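Local coordinates for protein-tyrosine-phosphatase (Vibrio vulnificus, PDB 7DHD) that probably removes phosphate from tyrosine residues of proteins, as a low-molecular-weight protein tyrosine phosphatase of a capsule-forming bacterium, at residues K118-P123 / Y135-E140; V13-R18 / E68-Q73; G112-Q117 / Q143-K148. All coordinates share one frame; numbering follows the deposited sequence.

Interaction 1 of 3, residues K118-P123 / Y135-E140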
loop_
_atom_site.group_PDB
_atom_site.type_symbol
_atom_site.label_atom_id
_atom_site.label_comp_id
_atom_site.label_asym_id
_atom_site.label_seq_id
_atom_site.Cartn_x
_atom_site.Cartn_y
_atom_site.Cartn_z
ATOM N N LYS A 118 13.925 3.628 -0.995
ATOM C CA LYS A 118 13.296 4.932 -0.804
ATOM C C LYS A 118 11.952 4.846 -0.124
ATOM O O LYS A 118 11.154 3.942 -0.392
ATOM C CB LYS A 118 13.192 5.720 -2.116
ATOM C CG LYS A 118 14.558 6.216 -2.600
ATOM C CD LYS A 118 14.477 6.938 -3.932
ATOM C CE LYS A 118 15.685 6.635 -4.777
ATOM N NZ LYS A 118 16.944 7.187 -4.189
ATOM N N ASP A 119 11.678 5.830 0.720
ATOM C CA ASP A 119 10.356 5.980 1.326
ATOM C C ASP A 119 9.435 6.662 0.300
ATOM O O ASP A 119 9.863 7.605 -0.386
ATOM C CB ASP A 119 10.460 6.868 2.571
ATOM C CG ASP A 119 10.969 6.179 3.827
ATOM O OD1 ASP A 119 11.265 6.877 4.784
ATOM O OD2 ASP A 119 11.034 4.934 3.850
ATOM N N ILE A 120 8.172 6.201 0.202
ATOM C CA ILE A 120 7.206 6.810 -0.707
ATOM C C ILE A 120 6.660 8.102 -0.044
ATOM O O ILE A 120 6.191 8.040 1.096
ATOM C CB ILE A 120 6.078 5.821 -1.139
ATOM C CG1 ILE A 120 6.649 4.500 -1.796
ATOM C CG2 ILE A 120 5.028 6.513 -2.022
ATOM C CD1 ILE A 120 7.520 4.606 -3.102
ATOM N N PRO A 121 6.727 9.270 -0.732
ATOM C CA PRO A 121 6.220 10.513 -0.122
ATOM C C PRO A 121 4.716 10.497 0.083
ATOM O O PRO A 121 3.978 10.025 -0.792
ATOM C CB PRO A 121 6.654 11.604 -1.105
ATOM C CG PRO A 121 6.762 10.907 -2.410
ATOM C CD PRO A 121 7.229 9.508 -2.100
ATOM N N ASP A 122 4.273 10.948 1.266
ATOM C CA ASP A 122 2.855 11.026 1.584
ATOM C C ASP A 122 2.232 12.271 0.920
ATOM O O ASP A 122 2.657 13.382 1.217
ATOM C CB ASP A 122 2.629 11.035 3.109
ATOM C CG ASP A 122 1.175 11.152 3.520
ATOM O OD1 ASP A 122 0.305 10.789 2.723
ATOM O OD2 ASP A 122 0.920 11.582 4.642
ATOM N N PRO A 123 1.207 12.104 0.052
ATOM C CA PRO A 123 0.598 13.274 -0.603
ATOM C C PRO A 123 -0.598 13.875 0.158
ATOM O O PRO A 123 -1.169 14.877 -0.298
ATOM C CB PRO A 123 0.145 12.699 -1.960
ATOM C CG PRO A 123 -0.252 11.287 -1.625
ATOM C CD PRO A 123 0.612 10.844 -0.446
ATOM N N TYR A 135 2.248 8.857 -6.935
ATOM C CA TYR A 135 1.867 7.843 -7.920
ATOM C C TYR A 135 3.094 7.383 -8.731
ATOM O O TYR A 135 3.315 6.177 -8.884
ATOM C CB TYR A 135 0.758 8.348 -8.880
ATOM C CG TYR A 135 0.329 7.255 -9.834
ATOM C CD1 TYR A 135 -0.711 6.390 -9.506
ATOM C CD2 TYR A 135 1.041 7.006 -11.006
ATOM C CE1 TYR A 135 -1.056 5.327 -10.336
ATOM C CE2 TYR A 135 0.726 5.926 -11.829
ATOM C CZ TYR A 135 -0.324 5.089 -11.485
ATOM O OH TYR A 135 -0.671 4.057 -12.317
ATOM N N GLN A 136 3.833 8.343 -9.296
ATOM C CA GLN A 136 5.017 8.056 -10.123
ATOM C C GLN A 136 6.055 7.187 -9.367
ATOM O O GLN A 136 6.540 6.208 -9.923
ATOM C CB GLN A 136 5.636 9.354 -10.681
ATOM C CG GLN A 136 4.765 10.110 -11.694
ATOM C CD GLN A 136 4.361 9.320 -12.921
ATOM O OE1 GLN A 136 5.093 8.449 -13.417
ATOM N NE2 GLN A 136 3.193 9.642 -13.463
ATOM N N LEU A 137 6.350 7.503 -8.100
ATOM C CA LEU A 137 7.300 6.703 -7.324
ATOM C C LEU A 137 6.732 5.321 -6.953
ATOM O O LEU A 137 7.473 4.339 -6.985
ATOM C CB LEU A 137 7.837 7.463 -6.099
ATOM C CG LEU A 137 9.246 7.051 -5.584
ATOM C CD1 LEU A 137 10.399 7.446 -6.569
ATOM C CD2 LEU A 137 9.535 7.622 -4.212
ATOM N N ILE A 138 5.410 5.237 -6.688
ATOM C CA ILE A 138 4.732 3.961 -6.398
ATOM C C ILE A 138 4.835 3.054 -7.629
ATOM O O ILE A 138 5.173 1.873 -7.493
ATOM C CB ILE A 138 3.260 4.186 -5.956
ATOM C CG1 ILE A 138 3.204 4.658 -4.490
ATOM C CG2 ILE A 138 2.408 2.913 -6.158
ATOM C CD1 ILE A 138 1.849 5.241 -4.022
ATOM N N ASP A 139 4.604 3.639 -8.830
ATOM C CA ASP A 139 4.665 2.926 -10.104
ATOM C C ASP A 139 6.060 2.325 -10.333
ATOM O O ASP A 139 6.166 1.137 -10.651
ATOM C CB ASP A 139 4.252 3.851 -11.263
ATOM C CG ASP A 139 4.205 3.152 -12.599
ATOM O OD1 ASP A 139 3.381 2.234 -12.756
ATOM O OD2 ASP A 139 5.021 3.500 -13.478
ATOM N N GLU A 140 7.122 3.137 -10.143
ATOM C CA GLU A 140 8.522 2.709 -10.317
ATOM C C GLU A 140 8.834 1.538 -9.343
ATOM O O GLU A 140 9.382 0.514 -9.765
ATOM C CB GLU A 140 9.474 3.903 -10.087
ATOM C CG GLU A 140 10.900 3.634 -10.555
ATOM C CD GLU A 140 11.958 4.695 -10.307
ATOM O OE1 GLU A 140 11.644 5.756 -9.720
ATOM O OE2 GLU A 140 13.113 4.462 -10.729
#
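Leu-137 meets the loop at three successive residues, Asp-119, Ile-120 and Pro-121, and its CD2 does most of the work. This methyl lies 3.8 Å from CD1 of Ile-120 and 3.7 Å from CD of Pro-121, where the leucine crosses the proline at about a right angle. CG of Leu-137 also comes within 3.9 Å of Ile-120 CD1, and the carbonyl oxygen of Asp-119 borders the same CD2 at 3.8 Å. Ile-120 splits its two branches between neighbouring helix residues: CD1 goes to Leu-137, whereas CG2, placed anti to the backbone N by the first torsion, presses on CG1 of Ile-138 at 3.6 Å. No hydrogen bond joins the loop 118-123 to the helical segment 135-140, so the fit between them rests on aliphatic groups, with Ile-120 and Ile-138 buried and Pro-121 at the exposed border. Beyond this first shell, polar bonds fix the loop elsewhere. The backbone of Ile-120 pairs with Met-89, its carbonyl oxygen accepts a hydrogen bond from Arg-18 NH1, and Asp-119 OD2 forms a salt bridge with Lys-91. Ile-138 in turn rests on Thr-21 of helix 18-29. The loop thus packed lays Ile-120 and Pro-121 against helix 128-146 and runs on into Asp-122, the predicted proton donor, in the Asp-Pro-Tyr sequence that marks the acid loop of low-molecular-weight tyrosine phosphatases.

Interaction 2 of 3, residues V13-R18 / E68-Q73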
loop_
_atom_site.group_PDB
_atom_site.type_symbol
_atom_site.label_atom_id
_atom_site.label_comp_id
_atom_site.label_asym_id
_atom_site.label_seq_id
_atom_site.Cartn_x
_atom_site.Cartn_y
_atom_site.Cartn_z
ATOM N N VAL A 13 -0.376 4.575 6.846
ATOM C CA VAL A 13 -1.022 4.899 8.114
ATOM C C VAL A 13 -2.551 4.999 7.961
ATOM O O VAL A 13 -3.266 4.263 8.636
ATOM C CB VAL A 13 -0.394 6.133 8.809
ATOM C CG1 VAL A 13 -1.150 6.494 10.081
ATOM C CG2 VAL A 13 1.083 5.889 9.123
ATOM N N GLY A 14 -3.030 5.893 7.085
ATOM C CA GLY A 14 -4.462 6.137 6.900
ATOM C C GLY A 14 -5.204 5.141 6.029
ATOM O O GLY A 14 -6.435 5.055 6.109
ATOM N N ASN A 15 -4.466 4.426 5.150
ATOM C CA ASN A 15 -5.030 3.486 4.172
ATOM C C ASN A 15 -6.046 4.193 3.234
ATOM O O ASN A 15 -7.075 3.620 2.847
ATOM C CB ASN A 15 -5.612 2.216 4.838
ATOM C CG ASN A 15 -6.005 1.115 3.878
ATOM O OD1 ASN A 15 -7.026 0.456 4.058
ATOM N ND2 ASN A 15 -5.221 0.905 2.833
ATOM N N ILE A 16 -5.746 5.460 2.876
ATOM C CA ILE A 16 -6.600 6.240 1.963
ATOM C C ILE A 16 -5.819 6.863 0.799
ATOM O O ILE A 16 -6.435 7.193 -0.221
ATOM C CB ILE A 16 -7.489 7.307 2.676
ATOM C CG1 ILE A 16 -6.643 8.292 3.524
ATOM C CG2 ILE A 16 -8.612 6.647 3.499
ATOM C CD1 ILE A 16 -7.346 9.656 3.838
ATOM N N CYS A 17 -4.490 7.037 0.933
ATOM C CA CYS A 17 -3.694 7.618 -0.136
ATOM C C CYS A 17 -2.693 6.624 -0.741
ATOM O O CYS A 17 -2.974 6.051 -1.787
ATOM C CB CYS A 17 -3.011 8.905 0.324
ATOM S SG CYS A 17 -4.147 10.260 0.763
ATOM N N ARG A 18 -1.523 6.446 -0.104
ATOM C CA ARG A 18 -0.452 5.582 -0.621
ATOM C C ARG A 18 -0.806 4.094 -0.748
ATOM O O ARG A 18 -0.683 3.567 -1.852
ATOM C CB ARG A 18 0.843 5.736 0.202
ATOM C CG ARG A 18 1.585 7.048 -0.046
ATOM C CD ARG A 18 2.725 7.229 0.937
ATOM N NE ARG A 18 2.229 7.361 2.312
ATOM C CZ ARG A 18 2.998 7.506 3.388
ATOM N NH1 ARG A 18 4.320 7.541 3.271
ATOM N NH2 ARG A 18 2.450 7.626 4.588
ATOM N N GLU A 68 -11.178 2.921 -7.404
ATOM C CA GLU A 68 -12.570 3.063 -6.943
ATOM C C GLU A 68 -12.928 1.826 -6.095
ATOM O O GLU A 68 -12.181 0.855 -6.112
ATOM C CB GLU A 68 -13.541 3.257 -8.114
ATOM C CG GLU A 68 -13.343 4.610 -8.759
ATOM C CD GLU A 68 -14.385 5.010 -9.763
ATOM O OE1 GLU A 68 -14.924 4.129 -10.469
ATOM O OE2 GLU A 68 -14.630 6.229 -9.879
ATOM N N ASN A 69 -14.075 1.847 -5.374
ATOM C CA ASN A 69 -14.538 0.721 -4.531
ATOM C C ASN A 69 -13.508 0.252 -3.464
ATOM O O ASN A 69 -13.405 -0.942 -3.161
ATOM C CB ASN A 69 -15.030 -0.464 -5.365
ATOM C CG ASN A 69 -16.027 -0.060 -6.413
ATOM O OD1 ASN A 69 -15.731 -0.077 -7.599
ATOM N ND2 ASN A 69 -17.188 0.416 -5.985
ATOM N N HIS A 70 -12.741 1.199 -2.906
ATOM C CA HIS A 70 -11.822 0.905 -1.813
ATOM C C HIS A 70 -12.524 1.278 -0.494
ATOM O O HIS A 70 -13.213 2.293 -0.426
ATOM C CB HIS A 70 -10.495 1.679 -1.965
ATOM C CG HIS A 70 -9.615 1.604 -0.749
ATOM N ND1 HIS A 70 -8.899 0.457 -0.448
ATOM C CD2 HIS A 70 -9.386 2.524 0.215
ATOM C CE1 HIS A 70 -8.262 0.715 0.684
ATOM N NE2 HIS A 70 -8.514 1.947 1.116
ATOM N N GLN A 71 -12.328 0.470 0.542
ATOM C CA GLN A 71 -12.835 0.710 1.894
ATOM C C GLN A 71 -11.612 0.512 2.785
ATOM O O GLN A 71 -10.989 -0.551 2.751
ATOM C CB GLN A 71 -13.936 -0.291 2.276
ATOM C CG GLN A 71 -15.260 -0.084 1.552
ATOM C CD GLN A 71 -16.263 -1.148 1.956
ATOM O OE1 GLN A 71 -16.617 -1.298 3.133
ATOM N NE2 GLN A 71 -16.732 -1.930 0.994
ATOM N N SER A 72 -11.224 1.541 3.524
ATOM C CA SER A 72 -10.039 1.407 4.380
ATOM C C SER A 72 -10.280 0.356 5.473
ATOM O O SER A 72 -11.432 0.129 5.873
ATOM C CB SER A 72 -9.663 2.747 5.000
ATOM O OG SER A 72 -10.719 3.144 5.855
ATOM N N GLN A 73 -9.211 -0.297 5.931
ATOM C CA GLN A 73 -9.302 -1.281 7.011
ATOM C C GLN A 73 -8.120 -1.175 7.964
ATOM O O GLN A 73 -7.002 -0.893 7.537
ATOM C CB GLN A 73 -9.513 -2.722 6.490
ATOM C CG GLN A 73 -8.301 -3.349 5.801
ATOM C CD GLN A 73 -8.505 -4.768 5.334
ATOM O OE1 GLN A 73 -9.311 -5.542 5.889
ATOM N NE2 GLN A 73 -7.782 -5.142 4.289
#
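Two hydrogen bonds converge on Asn-15, one on its backbone and one on its side chain. His-70 NE2 donates to the carbonyl O of Asn-15 over 2.8 Å, with the donor tilted 27° from the carbonyl plane. Gln-73 N donates to Asn-15 OD1 at 3.0 Å, this time within the plane of the side-chain amide. With CG anti to the backbone N (chi1 -171°), the amide reaches across to segment 68-73, its plane nearly perpendicular to the imidazole, and its CG meets the ring at the edge. The other end of the amide, ND2, bonds to the hydroxyls of Ser-19 and Ser-37. Asn-15 lies inside the phosphate-binding P-loop of the family, between Cys-12, the predicted nucleophile, and Arg-18. A network of asparagine, histidine and two serines behind this loop is familiar from low-molecular-weight tyrosine phosphatases, where it holds the loop in its anion-binding shape. Packing surrounds these bonds: Ser-72 CB lies 3.5 Å from Asn-15 O and 3.6 Å from Asn-15 OD1, while its OG is taken up by Glu-43 O and Lys-50 N. His-70 also packs on Pro-20, Glu-23 and Arg-24 of helix 18-29, and Pro-20 touches Asn-15 too.

Interaction 3 of 3, residues G112-Q117 / Q143-K148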
loop_
_atom_site.group_PDB
_atom_site.type_symbol
_atom_site.label_atom_id
_atom_site.label_comp_id
_atom_site.label_asym_id
_atom_site.label_seq_id
_atom_site.Cartn_x
_atom_site.Cartn_y
_atom_site.Cartn_z
ATOM N N GLY A 112 9.338 0.447 -1.579
ATOM C CA GLY A 112 10.411 0.963 -2.412
ATOM C C GLY A 112 11.752 0.264 -2.231
ATOM O O GLY A 112 12.789 0.884 -2.452
ATOM N N GLN A 113 11.751 -1.025 -1.825
ATOM C CA GLN A 113 12.991 -1.789 -1.587
ATOM C C GLN A 113 13.921 -1.851 -2.805
ATOM O O GLN A 113 15.137 -1.707 -2.652
ATOM C CB GLN A 113 12.662 -3.217 -1.115
ATOM C CG GLN A 113 13.899 -4.102 -0.794
ATOM C CD GLN A 113 14.819 -3.617 0.336
ATOM O OE1 GLN A 113 16.052 -3.747 0.255
ATOM N NE2 GLN A 113 14.276 -2.978 1.344
ATOM N N TRP A 114 13.353 -2.095 -3.998
ATOM C CA TRP A 114 14.146 -2.297 -5.207
ATOM C C TRP A 114 14.427 -0.991 -5.992
ATOM O O TRP A 114 14.981 -1.051 -7.086
ATOM C CB TRP A 114 13.509 -3.406 -6.072
ATOM C CG TRP A 114 13.148 -4.623 -5.261
ATOM C CD1 TRP A 114 11.893 -5.041 -4.921
ATOM C CD2 TRP A 114 14.059 -5.482 -4.563
ATOM N NE1 TRP A 114 11.967 -6.135 -4.088
ATOM C CE2 TRP A 114 13.285 -6.422 -3.844
ATOM C CE3 TRP A 114 15.466 -5.569 -4.501
ATOM C CZ2 TRP A 114 13.866 -7.429 -3.057
ATOM C CZ3 TRP A 114 16.042 -6.570 -3.729
ATOM C CH2 TRP A 114 15.249 -7.484 -3.016
ATOM N N ILE A 115 14.125 0.180 -5.399
ATOM C CA ILE A 115 14.415 1.493 -5.996
ATOM C C ILE A 115 15.322 2.319 -5.048
ATOM O O ILE A 115 15.118 3.522 -4.881
ATOM C CB ILE A 115 13.125 2.259 -6.481
ATOM C CG1 ILE A 115 12.133 2.539 -5.333
ATOM C CG2 ILE A 115 12.449 1.521 -7.645
ATOM C CD1 ILE A 115 11.322 3.882 -5.449
ATOM N N GLY A 116 16.320 1.665 -4.451
ATOM C CA GLY A 116 17.260 2.311 -3.539
ATOM C C GLY A 116 16.747 2.473 -2.113
ATOM O O GLY A 116 17.202 3.363 -1.382
ATOM N N GLN A 117 15.781 1.618 -1.705
ATOM C CA GLN A 117 15.191 1.630 -0.349
ATOM C C GLN A 117 14.570 3.008 0.001
ATOM O O GLN A 117 14.693 3.504 1.131
ATOM C CB GLN A 117 16.215 1.151 0.720
ATOM C CG GLN A 117 16.772 -0.260 0.504
ATOM C CD GLN A 117 17.908 -0.324 -0.504
ATOM O OE1 GLN A 117 18.925 0.379 -0.401
ATOM N NE2 GLN A 117 17.756 -1.163 -1.518
ATOM N N GLN A 143 6.748 -1.746 -10.340
ATOM C CA GLN A 143 7.350 -2.361 -11.525
ATOM C C GLN A 143 8.594 -3.198 -11.152
ATOM O O GLN A 143 8.752 -4.309 -11.661
ATOM C CB GLN A 143 7.677 -1.305 -12.589
ATOM C CG GLN A 143 6.489 -0.972 -13.477
ATOM C CD GLN A 143 6.894 -0.044 -14.588
ATOM O OE1 GLN A 143 6.625 1.152 -14.533
ATOM N NE2 GLN A 143 7.603 -0.561 -15.584
ATOM N N ALA A 144 9.434 -2.684 -10.225
ATOM C CA ALA A 144 10.639 -3.370 -9.729
ATOM C C ALA A 144 10.263 -4.594 -8.869
ATOM O O ALA A 144 10.951 -5.613 -8.936
ATOM C CB ALA A 144 11.504 -2.403 -8.931
ATOM N N TRP A 145 9.158 -4.504 -8.084
ATOM C CA TRP A 145 8.667 -5.636 -7.292
ATOM C C TRP A 145 8.131 -6.747 -8.206
ATOM O O TRP A 145 8.402 -7.921 -7.953
ATOM C CB TRP A 145 7.582 -5.209 -6.288
ATOM C CG TRP A 145 8.100 -5.009 -4.897
ATOM C CD1 TRP A 145 8.183 -3.831 -4.217
ATOM C CD2 TRP A 145 8.621 -6.020 -4.012
ATOM N NE1 TRP A 145 8.721 -4.041 -2.964
ATOM C CE2 TRP A 145 9.006 -5.373 -2.816
ATOM C CE3 TRP A 145 8.803 -7.413 -4.116
ATOM C CZ2 TRP A 145 9.575 -6.068 -1.736
ATOM C CZ3 TRP A 145 9.356 -8.101 -3.043
ATOM C CH2 TRP A 145 9.719 -7.436 -1.867
ATOM N N ALA A 146 7.400 -6.369 -9.283
ATOM C CA ALA A 146 6.795 -7.302 -10.245
ATOM C C ALA A 146 7.821 -8.211 -10.924
ATOM O O ALA A 146 7.514 -9.374 -11.187
ATOM C CB ALA A 146 5.987 -6.547 -11.286
ATOM N N LYS A 147 9.041 -7.696 -11.180
ATOM C CA LYS A 147 10.129 -8.460 -11.811
ATOM C C LYS A 147 10.720 -9.527 -10.872
ATOM O O LYS A 147 11.338 -10.486 -11.342
ATOM C CB LYS A 147 11.237 -7.517 -12.316
ATOM C CG LYS A 147 10.862 -6.777 -13.590
ATOM C CD LYS A 147 11.869 -5.698 -13.942
ATOM C CE LYS A 147 11.494 -4.962 -15.208
ATOM N NZ LYS A 147 10.291 -4.099 -15.033
ATOM N N LYS A 148 10.513 -9.359 -9.554
ATOM C CA LYS A 148 11.004 -10.249 -8.504
ATOM C C LYS A 148 9.925 -11.213 -7.984
ATOM O O LYS A 148 10.262 -12.191 -7.309
ATOM C CB LYS A 148 11.586 -9.421 -7.338
ATOM C CG LYS A 148 12.747 -8.506 -7.740
ATOM C CD LYS A 148 13.913 -8.579 -6.777
ATOM C CE LYS A 148 15.154 -7.994 -7.400
ATOM N NZ LYS A 148 16.379 -8.382 -6.655
#
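NE1 of Trp-114 hangs over the six-membered ring of Trp-145, 3.1 Å above its plane and almost equally far from all six carbons. The two indoles make a T-shaped pair with planes at 78°, the edge of Trp-114 directed at the face of Trp-145; the neighbouring CD1 of Trp-114 joins in, 3.5 Å from Trp-145 CD2. Both faces of the Trp-114 indole are also covered. Over one runs the aliphatic chain of Lys-148, whose CD stands 3.7 Å from the centroid of the six-membered ring in a CH-pi contact. The bend of this chain at chi2 (-134°) lays it along the ring and brings NZ within 3.8 Å of the same centroid, 27° off the normal, as a cation-pi contact. Against the opposite face lies CG of Gln-113, from the residue just before. Trp-114 CB packs on Ala-144 CB at 3.6 Å, where the backbones of the two segments approach most closely; Ile-115 CG2 lies farther off, 4.2 Å from Ala-144 CB. Lys-148 is an exposed residue, whereas Trp-145 is buried and hydrogen-bonds through its NE1 to Leu-110 O. Trp-145 also touches Leu-85 and Leu-87 of strand 85-88 and Met-109 of strand 108-110, so the contact joins the loop after 108-110, an edge strand of the parallel sheet, to the C-terminal part of helix 128-146.

Interactions 1 and 3 both set the chain that follows strand 108-110 against helix 128-146, and they meet where Ile-115 touches Leu-137. Interaction 1 is aliphatic and partly buried; interaction 3, at the surface, relies on aromatic and cation-pi contacts. Interaction 2 is also partly buried, but its buried Asn-15, His-70 and Ser-72 are held by polar bonds. It joins two other loops and has no contact with interaction 3, which lies across the centre of the chain, about 22 Å away between centres. It does meet interaction 1 at the active site, where Asp-122 CB packs 3.6 Å from Arg-18 CZ, bringing the phosphate-binding loop against the loop that carries the predicted acid.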